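Local coordinates for protein C-1-tetrahydrofolate synthase, cytoplasmic, putative (Trypanosoma brucei, PDB 4CJX) that probably interconverts methylene-, methenyl- and formyl-tetrahydrofolate as an NADP-dependent dehydrogenase and cyclohydrolase of one-carbon metabolism, working as a homodimer, at residues K35-E40 / G297-S302; D29-A34 / P291-V296. One frame throughout, in Å; residues are numbered along the deposited sequence.

Contact 1. Residues K35-E40 / G297-S302; sequences KAIQKE and GPVTVS. With 9L9 ((2S)-2-[[4-[[2,4-bis(azanyl)-6-oxidanylidene-1H-pyrimidin-5-yl]carbamoylamino]phenyl]carbonylamino]pentanedioic acid), chain G.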
loop_
_atom_site.group_PDB
_atom_site.type_symbol
_atom_site.label_atom_id
_atom_site.label_comp_id
_atom_site.label_asym_id
_atom_site.label_seq_id
_atom_site.Cartn_x
_atom_site.Cartn_y
_atom_site.Cartn_z
ATOM N N LYS B 35 25.717 13.064 -7.458
ATOM C CA LYS B 35 26.558 13.815 -8.392
ATOM C C LYS B 35 26.364 13.339 -9.846
ATOM O O LYS B 35 26.144 14.166 -10.751
ATOM C CB LYS B 35 28.032 13.708 -7.993
ATOM C CG LYS B 35 28.845 14.984 -8.098
ATOM N N ALA B 36 26.438 12.023 -10.073
ATOM C CA ALA B 36 26.330 11.478 -11.438
ATOM C C ALA B 36 24.940 11.703 -12.026
ATOM O O ALA B 36 24.796 12.157 -13.167
ATOM C CB ALA B 36 26.681 9.997 -11.479
ATOM N N ILE B 37 23.926 11.408 -11.237
ATOM C CA ILE B 37 22.555 11.690 -11.619
ATOM C C ILE B 37 22.384 13.165 -11.970
ATOM O O ILE B 37 21.828 13.494 -13.020
ATOM C CB ILE B 37 21.596 11.339 -10.476
ATOM C CG1 ILE B 37 21.579 9.808 -10.251
ATOM C CG2 ILE B 37 20.207 11.905 -10.749
ATOM C CD1 ILE B 37 20.881 9.343 -8.986
ATOM N N GLN B 38 22.856 14.055 -11.103
ATOM C CA GLN B 38 22.639 15.487 -11.323
ATOM C C GLN B 38 23.416 16.026 -12.520
ATOM O O GLN B 38 23.007 16.999 -13.141
ATOM C CB GLN B 38 22.921 16.270 -10.043
ATOM C CG GLN B 38 21.806 16.028 -9.035
ATOM C CD GLN B 38 22.068 16.571 -7.644
ATOM O OE1 GLN B 38 22.868 17.486 -7.441
ATOM N NE2 GLN B 38 21.380 16.001 -6.668
ATOM N N LYS B 39 24.519 15.369 -12.864
ATOM C CA LYS B 39 25.293 15.740 -14.045
ATOM C C LYS B 39 24.495 15.434 -15.300
ATOM O O LYS B 39 24.565 16.171 -16.283
ATOM C CB LYS B 39 26.634 14.986 -14.087
ATOM C CG LYS B 39 27.477 15.308 -15.310
ATOM N N GLU B 40 23.743 14.339 -15.264
ATOM C CA GLU B 40 22.985 13.905 -16.423
ATOM C C GLU B 40 21.728 14.753 -16.537
ATOM O O GLU B 40 21.351 15.139 -17.635
ATOM C CB GLU B 40 22.640 12.418 -16.332
ATOM N N GLY B 297 20.319 10.193 1.803
ATOM C CA GLY B 297 19.894 11.561 1.794
ATOM C C GLY B 297 20.184 12.347 0.521
ATOM O O GLY B 297 19.287 13.004 -0.031
ATOM N N PRO B 298 21.440 12.311 0.060
ATOM C CA PRO B 298 21.711 13.080 -1.149
ATOM C C PRO B 298 20.944 12.532 -2.359
ATOM O O PRO B 298 20.484 13.326 -3.202
ATOM C CB PRO B 298 23.238 12.964 -1.324
ATOM C CG PRO B 298 23.732 12.594 0.049
ATOM C CD PRO B 298 22.664 11.764 0.664
ATOM N N VAL B 299 20.783 11.216 -2.415
ATOM C CA VAL B 299 20.045 10.588 -3.506
ATOM C C VAL B 299 18.546 10.894 -3.436
ATOM O O VAL B 299 17.909 11.063 -4.468
ATOM C CB VAL B 299 20.328 9.076 -3.614
ATOM C CG1 VAL B 299 19.625 8.478 -4.836
ATOM C CG2 VAL B 299 21.830 8.864 -3.750
ATOM N N THR B 300 18.000 11.006 -2.233
ATOM C CA THR B 300 16.644 11.485 -2.061
ATOM C C THR B 300 16.411 12.855 -2.740
ATOM O O THR B 300 15.405 13.044 -3.423
ATOM C CB THR B 300 16.268 11.545 -0.569
ATOM O OG1 THR B 300 16.271 10.215 -0.055
ATOM C CG2 THR B 300 14.891 12.156 -0.367
ATOM N N VAL B 301 17.347 13.783 -2.567
ATOM C CA VAL B 301 17.273 15.077 -3.249
ATOM C C VAL B 301 17.320 14.907 -4.766
ATOM O O VAL B 301 16.561 15.568 -5.492
ATOM C CB VAL B 301 18.412 16.033 -2.817
ATOM C CG1 VAL B 301 18.392 17.322 -3.630
ATOM C CG2 VAL B 301 18.335 16.341 -1.329
ATOM N N SER B 302 18.205 14.028 -5.244
ATOM C CA SER B 302 18.355 13.774 -6.676
ATOM C C SER B 302 17.093 13.175 -7.297
ATOM O O SER B 302 16.760 13.471 -8.444
ATOM C CB SER B 302 19.542 12.832 -6.938
ATOM O OG SER B 302 20.743 13.448 -6.504
HETATM N N2A 9L9 G . 7.675 16.654 1.616
HETATM N N1 9L9 G . 9.211 15.926 3.338
HETATM C C2 9L9 G . 8.887 15.931 2.024
HETATM N N3 9L9 G . 9.645 15.270 1.060
HETATM C C4 9L9 G . 10.765 14.625 1.603
HETATM O O4A 9L9 G . 11.414 14.043 0.749
HETATM N N5A 9L9 G . 12.329 14.079 3.389
HETATM C C5 9L9 G . 11.118 14.593 2.959
HETATM C C6 9L9 G . 10.307 15.288 3.800
HETATM N N7 9L9 G . 10.596 15.315 5.233
HETATM O O8A 9L9 G . 13.652 15.567 2.277
HETATM N N9 9L9 G . 14.588 14.020 3.618
HETATM C C1B 9L9 G . 15.908 14.312 3.419
HETATM C C2B 9L9 G . 16.839 13.703 4.285
HETATM C C3B 9L9 G . 18.210 13.948 4.183
HETATM C C4B 9L9 G . 18.709 14.815 3.209
HETATM C C5B 9L9 G . 17.784 15.386 2.307
HETATM C C6B 9L9 G . 16.407 15.151 2.415
HETATM C C7B 9L9 G . 20.207 15.017 3.062
HETATM O O7B 9L9 G . 20.621 15.273 1.957
HETATM C CAW 9L9 G . 13.516 14.640 3.059
HETATM N N 9L9 G . 21.069 14.833 4.086
HETATM C CA 9L9 G . 22.522 14.900 3.984
HETATM C C 9L9 G . 23.056 13.487 4.006
HETATM O OXT 9L9 G . 22.335 12.624 4.529
HETATM C CB 9L9 G . 23.206 15.591 5.140
HETATM C CG 9L9 G . 22.311 16.628 5.788
HETATM C CD 9L9 G . 23.157 17.522 6.638
HETATM O OE1 9L9 G . 24.090 18.114 6.096
HETATM O OE2 9L9 G . 22.892 17.631 7.844
HETATM O O 9L9 G . 24.185 13.208 3.537
HETATM O O HOH W 1 21.966 15.711 -4.024
#
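Q38 and S302 supply the polar part of the contact between K35-E40 and G297-S302. The glutamine leaves its helix with CG anti to the carbonyl carbon and stays extended beyond CG, a shape that carries the amide across to the neighbouring helix. There Q38 NE2 donates to S302 OG at 2.6 Å; the bond is bent, 133° at the hydrogen, and the hydroxyl lies 29° out of the amide plane. The same Q38 NE2 donates to a water at 2.7 Å, and that water in turn donates to P298 O, linking the carbonyl to the amide. S302 OG also gives a weak bond to P298 O, the carbonyl one turn earlier. The two bonds to Q38 NE2 probably help to orient the amide.

The two segments belong to helix 30-51 and helix 296-316. The local axes run nearly parallel, at 17°, and approach to 9.7 Å, with Q38 and S302 forming the closest CA pair. Two helices from opposite ends of the chain thus lie side by side, consistent with the known FolD architecture, in which two long helices connect the catalytic and cofactor-binding domains.

Apolar packing lies beside the polar cluster. I37 CG2 touches the CB of S302 at 4.0 Å, while I37 CD1 reaches the CG1 branch of V299; both valine and isoleucine also rest on helix 166-178.

Ligand contacts come from helix 296-316. V301 CG2 packs against C5B of the inhibitor's phenyl ring at 3.8 Å, and P298 CD lies 3.6 Å from 9L9 O of the alpha-carboxylate. The backbone comes right up to the ligand at G297, whose C lies 3.3 Å from 9L9 O7B.

Contact 2. Residues D29-A34 / P291-V296; sequences DGRAVA and PVPGGV. With 9L9 ((2S)-2-[[4-[[2,4-bis(azanyl)-6-oxidanylidene-1H-pyrimidin-5-yl]carbamoylamino]phenyl]carbonylamino]pentanedioic acid), chain G.
With CG anti to the carbonyl carbon (chi1 -49°) and the chain bent at chi3 (-148°), R31 lays its guanidinium over the backbone of G294. The CA of G294 sits 3.6 Å above the guanidinium plane, over its centre, while P293 CG meets the edge at NH2. R31 and P293 run side by side in the same direction. R31 NH1, at 3.0 Å, and P293 CB, at 3.4 Å, both approach 9L9 O of the inhibitor's alpha-carboxylate, the same atom that accepts a short but weak, bent bond from G294 N (2.6 Å, 124°).

Backbone contacts lie behind this. G30 N gives a weak bond to G294 O at 3.0 Å, and G30 CA lies close against G295 O, in a CH...O contact of 3.4 Å. D29 caps the helix from the N-cap position: its OD1 accepts from A32 N, which comes from above the carboxylate plane.

The PVPGGV loop, with its cis peptide before P293, and the first turn of helix 30-51 together line the pocket around the glutamate part of the inhibitor, probably where the glutamate of folate would sit in a FolD enzyme.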
loop_
_atom_site.group_PDB
_atom_site.type_symbol
_atom_site.label_atom_id
_atom_site.label_comp_id
_atom_site.label_asym_id
_atom_site.label_seq_id
_atom_site.Cartn_x
_atom_site.Cartn_y
_atom_site.Cartn_z
ATOM N N ASP B 29 28.579 5.255 -1.834
ATOM C CA ASP B 29 28.742 6.686 -1.698
ATOM C C ASP B 29 27.567 7.385 -2.350
ATOM O O ASP B 29 27.560 7.591 -3.560
ATOM C CB ASP B 29 30.059 7.108 -2.346
ATOM C CG ASP B 29 30.348 8.587 -2.202
ATOM O OD1 ASP B 29 29.474 9.388 -1.771
ATOM O OD2 ASP B 29 31.477 8.968 -2.544
ATOM N N GLY B 30 26.578 7.739 -1.542
ATOM C CA GLY B 30 25.408 8.467 -2.026
ATOM C C GLY B 30 25.686 9.818 -2.683
ATOM O O GLY B 30 25.008 10.190 -3.637
ATOM N N ARG B 31 26.679 10.547 -2.173
ATOM C CA ARG B 31 27.063 11.842 -2.746
ATOM C C ARG B 31 27.546 11.688 -4.184
ATOM O O ARG B 31 27.135 12.450 -5.062
ATOM C CB ARG B 31 28.133 12.550 -1.900
ATOM C CG ARG B 31 27.819 12.606 -0.401
ATOM C CD ARG B 31 28.484 13.788 0.290
ATOM N NE ARG B 31 28.861 13.512 1.689
ATOM C CZ ARG B 31 28.113 13.762 2.775
ATOM N NH1 ARG B 31 26.879 14.295 2.677
ATOM N NH2 ARG B 31 28.593 13.463 3.985
ATOM N N ALA B 32 28.397 10.694 -4.430
ATOM C CA ALA B 32 28.830 10.368 -5.789
ATOM C C ALA B 32 27.671 9.907 -6.679
ATOM O O ALA B 32 27.646 10.218 -7.861
ATOM C CB ALA B 32 29.908 9.296 -5.755
ATOM N N VAL B 33 26.730 9.142 -6.138
ATOM C CA VAL B 33 25.576 8.712 -6.928
ATOM C C VAL B 33 24.689 9.931 -7.353
ATOM O O VAL B 33 24.251 10.048 -8.508
ATOM C CB VAL B 33 24.746 7.655 -6.172
ATOM C CG1 VAL B 33 23.378 7.440 -6.825
ATOM C CG2 VAL B 33 25.500 6.334 -6.114
ATOM N N ALA B 34 24.437 10.806 -6.395
ATOM C CA ALA B 34 23.681 12.030 -6.612
ATOM C C ALA B 34 24.400 12.914 -7.626
ATOM O O ALA B 34 23.788 13.392 -8.561
ATOM C CB ALA B 34 23.519 12.762 -5.285
ATOM N N PRO B 291 26.179 4.835 4.430
ATOM C CA PRO B 291 26.475 5.622 5.590
ATOM C C PRO B 291 25.444 6.728 5.787
ATOM O O PRO B 291 24.714 7.089 4.862
ATOM C CB PRO B 291 27.827 6.236 5.231
ATOM C CG PRO B 291 27.705 6.508 3.766
ATOM C CD PRO B 291 26.793 5.425 3.228
ATOM N N VAL B 292 25.415 7.247 7.005
ATOM C CA VAL B 292 24.607 8.389 7.380
ATOM C C VAL B 292 25.483 9.343 8.188
ATOM O O VAL B 292 25.961 8.968 9.254
ATOM C CB VAL B 292 23.423 7.962 8.259
ATOM C CG1 VAL B 292 22.741 9.183 8.853
ATOM C CG2 VAL B 292 22.425 7.122 7.441
ATOM N N PRO B 293 25.682 10.585 7.707
ATOM C CA PRO B 293 25.181 11.180 6.457
ATOM C C PRO B 293 25.907 10.639 5.242
ATOM O O PRO B 293 26.884 9.889 5.366
ATOM C CB PRO B 293 25.477 12.665 6.643
ATOM C CG PRO B 293 26.729 12.672 7.476
ATOM C CD PRO B 293 26.585 11.509 8.425
ATOM N N GLY B 294 25.387 10.967 4.070
ATOM C CA GLY B 294 26.075 10.724 2.815
ATOM C C GLY B 294 25.646 9.501 2.040
ATOM O O GLY B 294 26.359 9.089 1.122
ATOM N N GLY B 295 24.490 8.920 2.388
ATOM C CA GLY B 295 24.012 7.703 1.733
ATOM C C GLY B 295 22.702 7.987 1.047
ATOM O O GLY B 295 22.684 8.531 -0.062
ATOM N N VAL B 296 21.599 7.670 1.718
ATOM C CA VAL B 296 20.291 7.827 1.128
ATOM C C VAL B 296 19.906 9.309 0.891
ATOM O O VAL B 296 19.290 9.623 -0.120
ATOM C CB VAL B 296 19.209 7.077 1.945
ATOM C CG1 VAL B 296 17.821 7.364 1.395
ATOM C CG2 VAL B 296 19.465 5.583 1.907
HETATM N N2A 9L9 G . 7.675 16.654 1.616
HETATM N N1 9L9 G . 9.211 15.926 3.338
HETATM C C2 9L9 G . 8.887 15.931 2.024
HETATM N N3 9L9 G . 9.645 15.270 1.060
HETATM C C4 9L9 G . 10.765 14.625 1.603
HETATM O O4A 9L9 G . 11.414 14.043 0.749
HETATM N N5A 9L9 G . 12.329 14.079 3.389
HETATM C C5 9L9 G . 11.118 14.593 2.959
HETATM C C6 9L9 G . 10.307 15.288 3.800
HETATM N N7 9L9 G . 10.596 15.315 5.233
HETATM O O8A 9L9 G . 13.652 15.567 2.277
HETATM N N9 9L9 G . 14.588 14.020 3.618
HETATM C C1B 9L9 G . 15.908 14.312 3.419
HETATM C C2B 9L9 G . 16.839 13.703 4.285
HETATM C C3B 9L9 G . 18.210 13.948 4.183
HETATM C C4B 9L9 G . 18.709 14.815 3.209
HETATM C C5B 9L9 G . 17.784 15.386 2.307
HETATM C C6B 9L9 G . 16.407 15.151 2.415
HETATM C C7B 9L9 G . 20.207 15.017 3.062
HETATM O O7B 9L9 G . 20.621 15.273 1.957
HETATM C CAW 9L9 G . 13.516 14.640 3.059
HETATM N N 9L9 G . 21.069 14.833 4.086
HETATM C CA 9L9 G . 22.522 14.900 3.984
HETATM C C 9L9 G . 23.056 13.487 4.006
HETATM O OXT 9L9 G . 22.335 12.624 4.529
HETATM C CB 9L9 G . 23.206 15.591 5.140
HETATM C CG 9L9 G . 22.311 16.628 5.788
HETATM C CD 9L9 G . 23.157 17.522 6.638
HETATM O OE1 9L9 G . 24.090 18.114 6.096
HETATM O OE2 9L9 G . 22.892 17.631 7.844
HETATM O O 9L9 G . 24.185 13.208 3.537
#

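How the contacts relate
From the N terminus, D29-A34 opens helix 30-51 and K35-E40 follows directly; much later, P291-V296 leads from strand 288-289 into G297-S302 on helix 296-316. Each contact closes a loop of 256 residues, and the two loops cross, because the segments alternate in the same order at both ends of the chain. Their centres are 9 Å apart and they touch: A34 CB packs against S302 OG, and V33 CG1 against V299 CG2. Contact 2 joins the start of helix 30-51 to the loop between strand 288-289 and helix 296-316, and contact 1 carries the pairing down the parallel helices. Together they tie the N-terminal helix to the C-terminal helix and its lead-in loop, with 9L9 touched by both.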